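Local coordinates for tannase (Fusobacterium nucleatum subsp. nucleatum ATCC 25586, PDB 6YQ4), which hydrolyses gallotannins, giving the bacterium a detoxifying activity against these plant polyphenols, and binds a magnesium ion, at residues D216-W221 and L268-F272. Sequence-based numbering, arbitrary orientation.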
ATOM      1  N   ASP A 216       4.068 -11.019 -10.366  1.00 20.29           N
ATOM      2  CA  ASP A 216       4.952 -12.176 -10.548  1.00 22.72           C
ATOM      3  C   ASP A 216       5.905 -12.009 -11.732  1.00 27.90           C
ATOM      4  O   ASP A 216       7.103 -12.304 -11.620  1.00 28.24           O
ATOM      5  CB  ASP A 216       4.125 -13.445 -10.736  1.00 27.65           C
ATOM      6  CG  ASP A 216       3.556 -13.963  -9.435  1.00 40.66           C
ATOM      7  OD1 ASP A 216       4.282 -13.926  -8.407  1.00 37.21           O
ATOM      8  OD2 ASP A 216       2.382 -14.399  -9.446  1.00 41.57           O
ATOM      9  N   SER A 217       5.380 -11.626 -12.903  1.00 21.85           N
ATOM     10  CA  SER A 217       6.245 -11.401 -14.059  1.00 28.67           C
ATOM     11  C   SER A 217       7.210 -10.253 -13.809  1.00 27.82           C
ATOM     12  O   SER A 217       8.378 -10.313 -14.213  1.00 32.08           O
ATOM     13  CB  SER A 217       5.408 -11.123 -15.310  1.00 29.36           C
ATOM     14  OG  SER A 217       4.573  -9.991 -15.109  1.00 31.73           O
ATOM     15  N   ALA A 218       6.740  -9.193 -13.157  1.00 21.02           N
ATOM     16  CA  ALA A 218       7.621  -8.066 -12.897  1.00 25.93           C
ATOM     17  C   ALA A 218       8.745  -8.469 -11.959  1.00 24.90           C
ATOM     18  O   ALA A 218       9.895  -8.034 -12.128  1.00 25.50           O
ATOM     19  CB  ALA A 218       6.822  -6.889 -12.333  1.00 21.48           C
ATOM     20  N   TYR A 219       8.445  -9.327 -10.984  1.00 25.51           N
ATOM     21  CA  TYR A 219       9.458  -9.725 -10.006  1.00 20.71           C
ATOM     22  C   TYR A 219      10.536 -10.596 -10.641  1.00 21.77           C
ATOM     23  O   TYR A 219      11.711 -10.498 -10.277  1.00 28.73           O
ATOM     24  CB  TYR A 219       8.787 -10.457  -8.851  1.00 20.42           C
ATOM     25  CG  TYR A 219       9.621 -10.544  -7.584  1.00 23.41           C
ATOM     26  CD1 TYR A 219      10.447 -11.637  -7.358  1.00 21.24           C
ATOM     27  CD2 TYR A 219       9.608  -9.525  -6.643  1.00 19.72           C
ATOM     28  CE1 TYR A 219      11.215 -11.731  -6.191  1.00 21.39           C
ATOM     29  CE2 TYR A 219      10.366  -9.604  -5.474  1.00 32.49           C
ATOM     30  CZ  TYR A 219      11.169 -10.724  -5.256  1.00 34.07           C
ATOM     31  OH  TYR A 219      11.934 -10.837  -4.114  1.00 31.93           O
ATOM     32  N   GLU A 220      10.164 -11.420 -11.611  1.00 22.42           N
ATOM     33  CA  GLU A 220      11.126 -12.252 -12.311  1.00 23.59           C
ATOM     34  C   GLU A 220      11.853 -11.495 -13.414  1.00 34.10           C
ATOM     35  O   GLU A 220      13.020 -11.776 -13.686  1.00 36.55           O
ATOM     36  CB  GLU A 220      10.400 -13.478 -12.867  1.00 26.28           C
ATOM     37  CG  GLU A 220       9.864 -14.376 -11.747  1.00 24.77           C
ATOM     38  CD  GLU A 220      10.904 -14.600 -10.654  1.00 30.31           C
ATOM     39  OE1 GLU A 220      10.541 -14.548  -9.465  1.00 27.48           O
ATOM     40  OE2 GLU A 220      12.096 -14.831 -10.984  1.00 39.23           O
ATOM     41  N   TRP A 221      11.184 -10.550 -14.072  1.00 36.49           N
ATOM     42  CA  TRP A 221      11.895  -9.623 -14.938  1.00 35.65           C
ATOM     43  C   TRP A 221      13.051  -8.954 -14.192  1.00 31.76           C
ATOM     44  O   TRP A 221      14.201  -8.995 -14.638  1.00 31.32           O
ATOM     45  CB  TRP A 221      10.921  -8.586 -15.494  1.00 38.61           C
ATOM     46  CG  TRP A 221      11.618  -7.552 -16.283  1.00 30.73           C
ATOM     47  CD1 TRP A 221      12.164  -7.695 -17.519  1.00 31.27           C
ATOM     48  CD2 TRP A 221      11.881  -6.214 -15.873  1.00 28.10           C
ATOM     49  NE1 TRP A 221      12.756  -6.518 -17.916  1.00 25.38           N
ATOM     50  CE2 TRP A 221      12.600  -5.594 -16.917  1.00 24.43           C
ATOM     51  CE3 TRP A 221      11.608  -5.488 -14.713  1.00 22.53           C
ATOM     52  CZ2 TRP A 221      13.019  -4.272 -16.846  1.00 24.44           C
ATOM     53  CZ3 TRP A 221      12.027  -4.171 -14.650  1.00 32.73           C
ATOM     54  CH2 TRP A 221      12.721  -3.577 -15.710  1.00 30.24           C
ATOM     55  N   LEU A 268       8.282 -16.691 -16.373  1.00 33.71           N
ATOM     56  CA  LEU A 268       7.617 -15.487 -15.876  1.00 29.23           C
ATOM     57  C   LEU A 268       8.258 -14.214 -16.418  1.00 30.73           C
ATOM     58  O   LEU A 268       7.551 -13.246 -16.729  1.00 28.23           O
ATOM     59  CB  LEU A 268       7.640 -15.458 -14.356  1.00 25.49           C
ATOM     60  CG  LEU A 268       6.584 -16.316 -13.679  1.00 29.92           C
ATOM     61  CD1 LEU A 268       6.865 -16.472 -12.172  1.00 27.13           C
ATOM     62  CD2 LEU A 268       5.223 -15.732 -13.956  1.00 25.58           C
ATOM     63  N   LYS A 269       9.595 -14.182 -16.502  1.00 29.57           N
ATOM     64  CA  LYS A 269      10.273 -13.007 -17.050  1.00 28.08           C
ATOM     65  C   LYS A 269       9.801 -12.727 -18.463  1.00 26.93           C
ATOM     66  O   LYS A 269       9.417 -11.601 -18.794  1.00 30.59           O
ATOM     67  CB  LYS A 269      11.784 -13.203 -17.044  1.00 24.95           C
ATOM     68  CG  LYS A 269      12.514 -11.965 -17.541  1.00 25.46           C
ATOM     69  CD  LYS A 269      13.977 -12.217 -17.805  1.00 26.94           C
ATOM     70  CE  LYS A 269      14.739 -10.912 -17.952  1.00 27.34           C
ATOM     71  NZ  LYS A 269      16.208 -11.091 -18.264  1.00 31.76           N
ATOM     72  N   THR A 270       9.829 -13.755 -19.306  1.00 27.55           N
ATOM     73  CA  THR A 270       9.332 -13.759 -20.674  1.00 31.10           C
ATOM     74  C   THR A 270       7.994 -13.044 -20.845  1.00 33.54           C
ATOM     75  O   THR A 270       7.751 -12.446 -21.895  1.00 37.06           O
ATOM     76  CB  THR A 270       9.248 -15.218 -21.132  1.00 31.52           C
ATOM     77  OG1 THR A 270      10.547 -15.655 -21.533  1.00 43.19           O
ATOM     78  CG2 THR A 270       8.288 -15.416 -22.263  1.00 33.65           C
ATOM     79  N   LEU A 271       7.142 -13.068 -19.805  1.00 37.74           N
ATOM     80  CA  LEU A 271       5.769 -12.564 -19.865  1.00 35.65           C
ATOM     81  C   LEU A 271       5.621 -11.080 -19.514  1.00 33.90           C
ATOM     82  O   LEU A 271       4.582 -10.487 -19.827  1.00 33.94           O
ATOM     83  CB  LEU A 271       4.881 -13.376 -18.923  1.00 39.17           C
ATOM     84  CG  LEU A 271       4.196 -14.622 -19.505  1.00 44.64           C
ATOM     85  CD1 LEU A 271       5.179 -15.560 -20.176  1.00 46.72           C
ATOM     86  CD2 LEU A 271       3.453 -15.341 -18.418  1.00 41.33           C
ATOM     87  N   PHE A 272       6.603 -10.468 -18.864  1.00 24.20           N
ATOM     88  CA  PHE A 272       6.449  -9.075 -18.450  1.00 28.09           C
ATOM     89  C   PHE A 272       6.437  -8.068 -19.615  1.00 31.33           C
ATOM     90  O   PHE A 272       5.617  -7.141 -19.598  1.00 32.32           O
ATOM     91  CB  PHE A 272       7.549  -8.713 -17.455  1.00 25.93           C
ATOM     92  CG  PHE A 272       7.391  -7.347 -16.836  1.00 24.69           C
ATOM     93  CD1 PHE A 272       6.271  -7.038 -16.060  1.00 19.56           C
ATOM     94  CD2 PHE A 272       8.368  -6.362 -17.035  1.00 21.36           C
ATOM     95  CE1 PHE A 272       6.133  -5.767 -15.482  1.00 18.79           C
ATOM     96  CE2 PHE A 272       8.237  -5.100 -16.456  1.00 20.44           C
ATOM     97  CZ  PHE A 272       7.117  -4.804 -15.680  1.00 19.24           C
TER
HETATM   98  O   HOH W   1      16.477 -10.299 -15.366  1.00 27.93           O
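Ser217 and Leu268 face each other where segments 216-221 and 268-272, on helices 212-223 and 259-279, cross at -105° with axes 7.2 Å apart. Ser217 is the small residue at the crossing: its CB lies 3.3 Å from Leu268 O, and its CA makes a CA-H...O contact with the same carbonyl. Its OG, which has a weak hydrogen bond to Asn214 O, three residues earlier, sits at the edge of the Phe272 ring, 3.5 Å from CD1. With CG anti to the backbone N (chi1 -173°), Phe272 reaches over to helix 212-223 and lays one ring face over Ala218 CA, a CH-pi contact 3.9 Å from the ring centroid. On the other side of the ring from CD1, Phe272 CD2 comes over one face of the Trp221 indole, 3.5 Å from CG, the Phe272 plane inclined at 32° to the five-membered ring. The helices cross far from the magnesium site, within the long insertion between strands 202-206 and 435-439, neighbours in the alpha/beta-hydrolase sheet. Helix 450-461 adds Ala450, which touches both aromatic residues, and Trp221 NE1 is bonded to Gly295 O. Leu268 CB packs 3.6 Å from Glu220 CG; the Glu220 carboxylate turns away from segment 268-272, and its OE2 forms a salt bridge with Arg349 and a hydrogen bond with Ser265 OG. Lys269 runs extended past Trp221, its CG 3.6 Å from Trp221 CA, and a water accepting a weak bond from NZ donates to Trp221 O at 2.7 Å.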